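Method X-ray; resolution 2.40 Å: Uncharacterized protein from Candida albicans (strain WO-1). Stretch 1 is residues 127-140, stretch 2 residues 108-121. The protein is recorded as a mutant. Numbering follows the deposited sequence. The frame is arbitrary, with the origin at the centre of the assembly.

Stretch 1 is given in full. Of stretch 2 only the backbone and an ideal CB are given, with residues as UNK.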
# COMPACT_ATOMS: atom_id res chain seq x y z
N LYS A 127 -18.17 -10.90 13.42
CA LYS A 127 -19.20 -11.66 14.12
C LYS A 127 -19.04 -13.15 13.88
O LYS A 127 -19.36 -13.96 14.76
CB LYS A 127 -20.60 -11.21 13.67
CG LYS A 127 -21.14 -10.02 14.44
CD LYS A 127 -22.29 -9.33 13.73
CE LYS A 127 -22.66 -8.02 14.43
NZ LYS A 127 -23.63 -7.21 13.63
N VAL A 128 -18.53 -13.52 12.70
CA VAL A 128 -18.23 -14.91 12.39
C VAL A 128 -16.98 -15.36 13.15
O VAL A 128 -16.98 -16.42 13.79
CB VAL A 128 -18.10 -15.10 10.87
CG1 VAL A 128 -17.34 -16.37 10.56
CG2 VAL A 128 -19.48 -15.17 10.25
N PHE A 129 -15.90 -14.56 13.09
CA PHE A 129 -14.70 -14.87 13.88
C PHE A 129 -15.08 -15.15 15.33
O PHE A 129 -14.68 -16.17 15.91
CB PHE A 129 -13.71 -13.71 13.83
CG PHE A 129 -12.88 -13.63 12.58
CD1 PHE A 129 -13.45 -13.78 11.33
CD2 PHE A 129 -11.52 -13.36 12.67
CE1 PHE A 129 -12.68 -13.69 10.18
CE2 PHE A 129 -10.73 -13.26 11.52
CZ PHE A 129 -11.32 -13.43 10.28
N ASN A 130 -15.85 -14.24 15.92
CA ASN A 130 -16.23 -14.35 17.32
C ASN A 130 -17.16 -15.53 17.54
O ASN A 130 -17.09 -16.21 18.57
CB ASN A 130 -16.88 -13.04 17.76
CG ASN A 130 -17.52 -13.15 19.12
OD1 ASN A 130 -18.68 -13.54 19.25
ND2 ASN A 130 -16.75 -12.80 20.15
N ARG A 131 -18.04 -15.80 16.58
CA ARG A 131 -18.88 -16.99 16.67
C ARG A 131 -18.06 -18.27 16.57
O ARG A 131 -18.28 -19.22 17.32
CB ARG A 131 -19.97 -16.96 15.59
CG ARG A 131 -20.95 -18.12 15.70
CD ARG A 131 -22.39 -17.68 15.44
NE ARG A 131 -22.61 -17.29 14.05
CZ ARG A 131 -22.91 -16.06 13.65
NH1 ARG A 131 -23.03 -15.07 14.53
NH2 ARG A 131 -23.09 -15.81 12.36
N ILE A 132 -17.09 -18.31 15.65
CA ILE A 132 -16.23 -19.48 15.54
C ILE A 132 -15.48 -19.70 16.84
O ILE A 132 -15.44 -20.81 17.38
CB ILE A 132 -15.24 -19.33 14.37
CG1 ILE A 132 -16.00 -19.33 13.05
CG2 ILE A 132 -14.18 -20.43 14.43
CD1 ILE A 132 -15.14 -18.89 11.88
N PHE A 133 -14.88 -18.63 17.35
CA PHE A 133 -14.11 -18.72 18.57
C PHE A 133 -14.97 -19.08 19.77
O PHE A 133 -14.50 -19.75 20.70
CB PHE A 133 -13.38 -17.39 18.77
CG PHE A 133 -12.37 -17.09 17.70
CD1 PHE A 133 -11.86 -18.11 16.90
CD2 PHE A 133 -11.92 -15.81 17.48
CE1 PHE A 133 -10.92 -17.85 15.90
CE2 PHE A 133 -10.98 -15.54 16.48
CZ PHE A 133 -10.49 -16.56 15.69
N MET A 134 -16.25 -18.70 19.75
CA MET A 134 -17.15 -19.09 20.83
C MET A 134 -17.32 -20.61 20.89
O MET A 134 -17.16 -21.22 21.95
CB MET A 134 -18.51 -18.39 20.67
CG MET A 134 -19.52 -18.63 21.82
SD MET A 134 -20.43 -20.15 21.68
CE MET A 134 -21.39 -19.69 20.26
N TYR A 135 -17.64 -21.23 19.75
CA TYR A 135 -17.74 -22.69 19.70
C TYR A 135 -16.41 -23.34 20.05
O TYR A 135 -16.37 -24.33 20.79
CB TYR A 135 -18.19 -23.14 18.31
CG TYR A 135 -19.67 -22.96 18.03
CD1 TYR A 135 -20.60 -23.80 18.61
CD2 TYR A 135 -20.12 -21.97 17.17
CE1 TYR A 135 -21.96 -23.66 18.35
CE2 TYR A 135 -21.48 -21.81 16.90
CZ TYR A 135 -22.40 -22.67 17.51
OH TYR A 135 -23.75 -22.55 17.27
N LEU A 136 -15.32 -22.79 19.54
CA LEU A 136 -14.01 -23.40 19.73
C LEU A 136 -13.56 -23.30 21.18
O LEU A 136 -12.78 -24.14 21.65
CB LEU A 136 -13.02 -22.72 18.79
CG LEU A 136 -11.64 -23.34 18.70
CD1 LEU A 136 -11.74 -24.78 18.22
CD2 LEU A 136 -10.76 -22.51 17.78
N ASN A 137 -14.03 -22.30 21.90
CA ASN A 137 -13.65 -22.12 23.28
C ASN A 137 -14.56 -22.88 24.23
O ASN A 137 -14.17 -23.15 25.38
CB ASN A 137 -13.67 -20.63 23.63
CG ASN A 137 -13.25 -20.36 25.04
OD1 ASN A 137 -12.09 -20.57 25.41
ND2 ASN A 137 -14.19 -19.87 25.85
N LYS A 138 -15.76 -23.23 23.79
CA LYS A 138 -16.66 -24.02 24.62
C LYS A 138 -16.17 -25.46 24.69
O LYS A 138 -15.89 -25.99 25.77
CB LYS A 138 -18.08 -23.91 24.08
CG LYS A 138 -19.16 -24.52 24.95
CD LYS A 138 -20.48 -23.78 24.78
CE LYS A 138 -20.34 -22.29 25.08
NZ LYS A 138 -19.71 -22.03 26.42
N ASN A 139 -16.03 -26.09 23.52
CA ASN A 139 -15.36 -27.38 23.38
C ASN A 139 -13.86 -27.19 23.15
O ASN A 139 -13.27 -27.71 22.20
CB ASN A 139 -16.00 -28.18 22.24
CG ASN A 139 -17.49 -28.47 22.47
OD1 ASN A 139 -17.96 -28.53 23.61
ND2 ASN A 139 -18.23 -28.66 21.38
N GLY A 140 -13.24 -26.43 24.04
CA GLY A 140 -11.83 -26.11 23.96
C GLY A 140 -11.17 -26.03 25.33
O GLY A 140 -11.60 -25.26 26.20
N UNK A 108 -15.39 -33.21 16.64
CA UNK A 108 -14.75 -32.58 15.50
C UNK A 108 -14.78 -31.06 15.58
O UNK A 108 -14.51 -30.39 14.58
CB UNK A 108 -15.42 -33.04 14.21
N UNK A 109 -15.09 -30.52 16.76
CA UNK A 109 -15.27 -29.08 16.95
C UNK A 109 -14.04 -28.29 16.51
O UNK A 109 -14.16 -27.32 15.75
CB UNK A 109 -15.58 -28.78 18.42
N UNK A 110 -12.86 -28.68 16.99
CA UNK A 110 -11.65 -27.94 16.64
C UNK A 110 -11.42 -27.97 15.12
O UNK A 110 -11.31 -26.91 14.48
CB UNK A 110 -10.44 -28.52 17.37
N UNK A 111 -11.41 -29.17 14.54
CA UNK A 111 -11.16 -29.32 13.10
C UNK A 111 -12.20 -28.58 12.26
O UNK A 111 -11.84 -27.92 11.27
CB UNK A 111 -11.15 -30.80 12.72
N UNK A 112 -13.48 -28.68 12.62
CA UNK A 112 -14.51 -27.94 11.88
C UNK A 112 -14.31 -26.44 12.03
O UNK A 112 -14.35 -25.70 11.04
CB UNK A 112 -15.91 -28.33 12.36
N UNK A 113 -14.07 -25.98 13.26
CA UNK A 113 -13.93 -24.55 13.51
C UNK A 113 -12.73 -23.96 12.77
O UNK A 113 -12.82 -22.86 12.22
CB UNK A 113 -13.80 -24.29 15.01
N UNK A 114 -11.62 -24.72 12.67
CA UNK A 114 -10.43 -24.20 11.99
C UNK A 114 -10.64 -24.11 10.48
O UNK A 114 -10.15 -23.17 9.84
CB UNK A 114 -9.22 -25.08 12.29
N UNK A 115 -11.35 -25.08 9.89
CA UNK A 115 -11.74 -24.98 8.48
C UNK A 115 -12.66 -23.78 8.25
O UNK A 115 -12.44 -22.97 7.35
CB UNK A 115 -12.43 -26.27 8.03
N UNK A 116 -13.71 -23.68 9.08
CA UNK A 116 -14.60 -22.52 9.11
C UNK A 116 -13.82 -21.21 9.15
O UNK A 116 -14.11 -20.27 8.41
CB UNK A 116 -15.54 -22.60 10.32
N UNK A 117 -12.83 -21.15 10.04
CA UNK A 117 -12.09 -19.91 10.25
C UNK A 117 -11.17 -19.62 9.08
O UNK A 117 -11.14 -18.50 8.56
CB UNK A 117 -11.28 -19.98 11.55
N UNK A 118 -10.41 -20.64 8.64
CA UNK A 118 -9.48 -20.47 7.52
C UNK A 118 -10.21 -20.05 6.26
O UNK A 118 -9.71 -19.23 5.48
CB UNK A 118 -8.70 -21.76 7.26
N UNK A 119 -11.41 -20.59 6.04
CA UNK A 119 -12.20 -20.21 4.88
C UNK A 119 -12.87 -18.86 5.06
O UNK A 119 -13.19 -18.21 4.07
CB UNK A 119 -13.26 -21.28 4.59
N UNK A 120 -13.07 -18.43 6.31
CA UNK A 120 -13.79 -17.20 6.61
C UNK A 120 -12.90 -15.96 6.56
O UNK A 120 -13.44 -14.85 6.53
CB UNK A 120 -14.44 -17.31 7.99
N UNK A 121 -11.58 -16.13 6.57
CA UNK A 121 -10.70 -14.98 6.77
C UNK A 121 -10.90 -13.94 5.67
O UNK A 121 -11.08 -12.75 5.94
CB UNK A 121 -9.24 -15.43 6.81

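Two helices run nearly antiparallel, at 166°, with axes 9.3 Å apart at closest approach, so the low numbers of stretch 2 meet the end of the 127-138 helix.

Position 108 lies just before the helix and its CB meets nothing of stretch 1. A small polar residue suits a helix start; it is Ser-108, whose side chain makes no capping bond.

Position 109 points toward stretch 1, its ideal CB 3.9 Å from Asn-139 CB. With an amide beside it, a short side chain offering an acceptor fits, such as Ser, Thr or Asn. Thr-109 accepts a hydrogen bond from Asn-139, ND2 to OG1 3.1 Å, while its CG2 lies 3.7 Å from Tyr-135 O.

Position 110 points sideways, its CB 4.0 Å from Leu-136 CD1; a long chain could cover that methyl with its stem and send a polar end outward. Glu-110 does so, its CG 3.9 Å from Leu-136 CD1. Positions 111 and 112 face no part of stretch 1, which sets no limit on either; many residues would do as far as it is concerned. They are Thr-111 and Leu-112.

Position 113 points toward stretch 1 where the backbones come close: its CA is 5.9 Å from Ile-132 CA, and its CB already touches Leu-136 CD1 and Ile-132 CG2. Ala, Ser or Cys would suit. Cys-113 sets SG 3.9 Å from Tyr-135 CB.

Position 114 points away, so many residues would do, though a long apolar one could reach back; Leu-114 brings CD2 to 4.3 Å from Leu-136 CD2. Stretch 1 asks nothing of 115, so any helix-tolerant residue, polar ones included, would do; it is Ser-115.

Position 116 points toward a hollow lined by Val-128, Arg-131, Ile-132 and Tyr-135, with room for something large and apolar, Leu, Met or an aromatic. Trp-116 fills it as a knob. Ile-132 CG1 lies over its face, 3.4 Å from CD2, in a CH-pi contact, and Tyr-135 CD2 sits at its edge.

Position 117 points sideways, yet the rings of Phe-129 and Phe-133 lie within reach, favouring Leu, Met or Phe. Phe-117 turns its edge to the face of Phe-129 (Phe-117 CE1 to Phe-129 CE2 3.4 Å, planes at 82°). Phe-133 CZ lies over one face of the Phe-117 ring.

Positions 118 and 119 are equally unconstrained by stretch 1; they are Asp-118 and Asn-119.

Position 120 points toward stretch 1, its ideal CB 4.0 Å from Val-128 CG1, so a small residue fits. Ser-120 OG packs 3.6 Å from Val-128 CG1 and donates to Trp-116 O at 2.6 Å, spending its polarity within its own stretch.

Position 121 points sideways near Phe-129, inviting an aliphatic; Ile-121 CG1 lies 4.1 Å from Phe-129 CZ.

Stretch 2, residues 108-121: STETLCLSWFDNSI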
# COMPACT_ATOMS: atom_id res chain seq x y z
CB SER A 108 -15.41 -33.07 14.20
OG SER A 108 -16.81 -33.00 14.32
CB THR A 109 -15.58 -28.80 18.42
OG1 THR A 109 -16.86 -29.37 18.74
CG2 THR A 109 -15.61 -27.29 18.66
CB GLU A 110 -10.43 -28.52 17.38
CG GLU A 110 -9.18 -27.63 17.26
CD GLU A 110 -7.96 -28.14 18.01
OE1 GLU A 110 -7.79 -29.37 18.15
OE2 GLU A 110 -7.15 -27.29 18.45
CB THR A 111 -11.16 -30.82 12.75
OG1 THR A 111 -10.22 -31.49 13.60
CG2 THR A 111 -10.75 -31.03 11.32
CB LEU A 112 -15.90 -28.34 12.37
CG LEU A 112 -16.44 -29.73 12.04
CD1 LEU A 112 -17.74 -29.94 12.79
CD2 LEU A 112 -16.66 -29.89 10.54
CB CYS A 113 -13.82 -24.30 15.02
SG CYS A 113 -15.37 -24.43 15.92
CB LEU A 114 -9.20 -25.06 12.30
CG LEU A 114 -8.75 -25.01 13.78
CD1 LEU A 114 -7.52 -25.86 14.04
CD2 LEU A 114 -8.54 -23.58 14.27
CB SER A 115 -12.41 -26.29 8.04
OG SER A 115 -13.11 -26.17 6.82
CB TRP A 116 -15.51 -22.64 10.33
CG TRP A 116 -16.71 -21.78 10.31
CD1 TRP A 116 -17.09 -20.92 9.32
CD2 TRP A 116 -17.72 -21.70 11.33
NE1 TRP A 116 -18.27 -20.31 9.66
CE2 TRP A 116 -18.68 -20.77 10.89
CE3 TRP A 116 -17.89 -22.31 12.57
CZ2 TRP A 116 -19.79 -20.43 11.65
CZ3 TRP A 116 -19.00 -21.99 13.33
CH2 TRP A 116 -19.94 -21.06 12.87
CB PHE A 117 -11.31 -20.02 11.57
CG PHE A 117 -10.35 -18.89 11.81
CD1 PHE A 117 -10.80 -17.58 11.93
CD2 PHE A 117 -8.99 -19.15 11.94
CE1 PHE A 117 -9.90 -16.54 12.15
CE2 PHE A 117 -8.09 -18.12 12.17
CZ PHE A 117 -8.55 -16.81 12.28
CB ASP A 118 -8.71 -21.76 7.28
CG ASP A 118 -7.71 -22.04 8.39
OD1 ASP A 118 -7.59 -21.20 9.31
OD2 ASP A 118 -7.04 -23.09 8.34
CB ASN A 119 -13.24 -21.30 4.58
CG ASN A 119 -12.60 -22.61 4.07
OD1 ASN A 119 -12.86 -23.69 4.59
ND2 ASN A 119 -11.75 -22.49 3.06
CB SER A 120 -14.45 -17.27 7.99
OG SER A 120 -15.55 -18.17 8.00
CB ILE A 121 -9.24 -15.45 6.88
CG1 ILE A 121 -9.07 -16.20 8.21
CG2 ILE A 121 -8.28 -14.26 6.77
CD1 ILE A 121 -7.67 -16.66 8.54
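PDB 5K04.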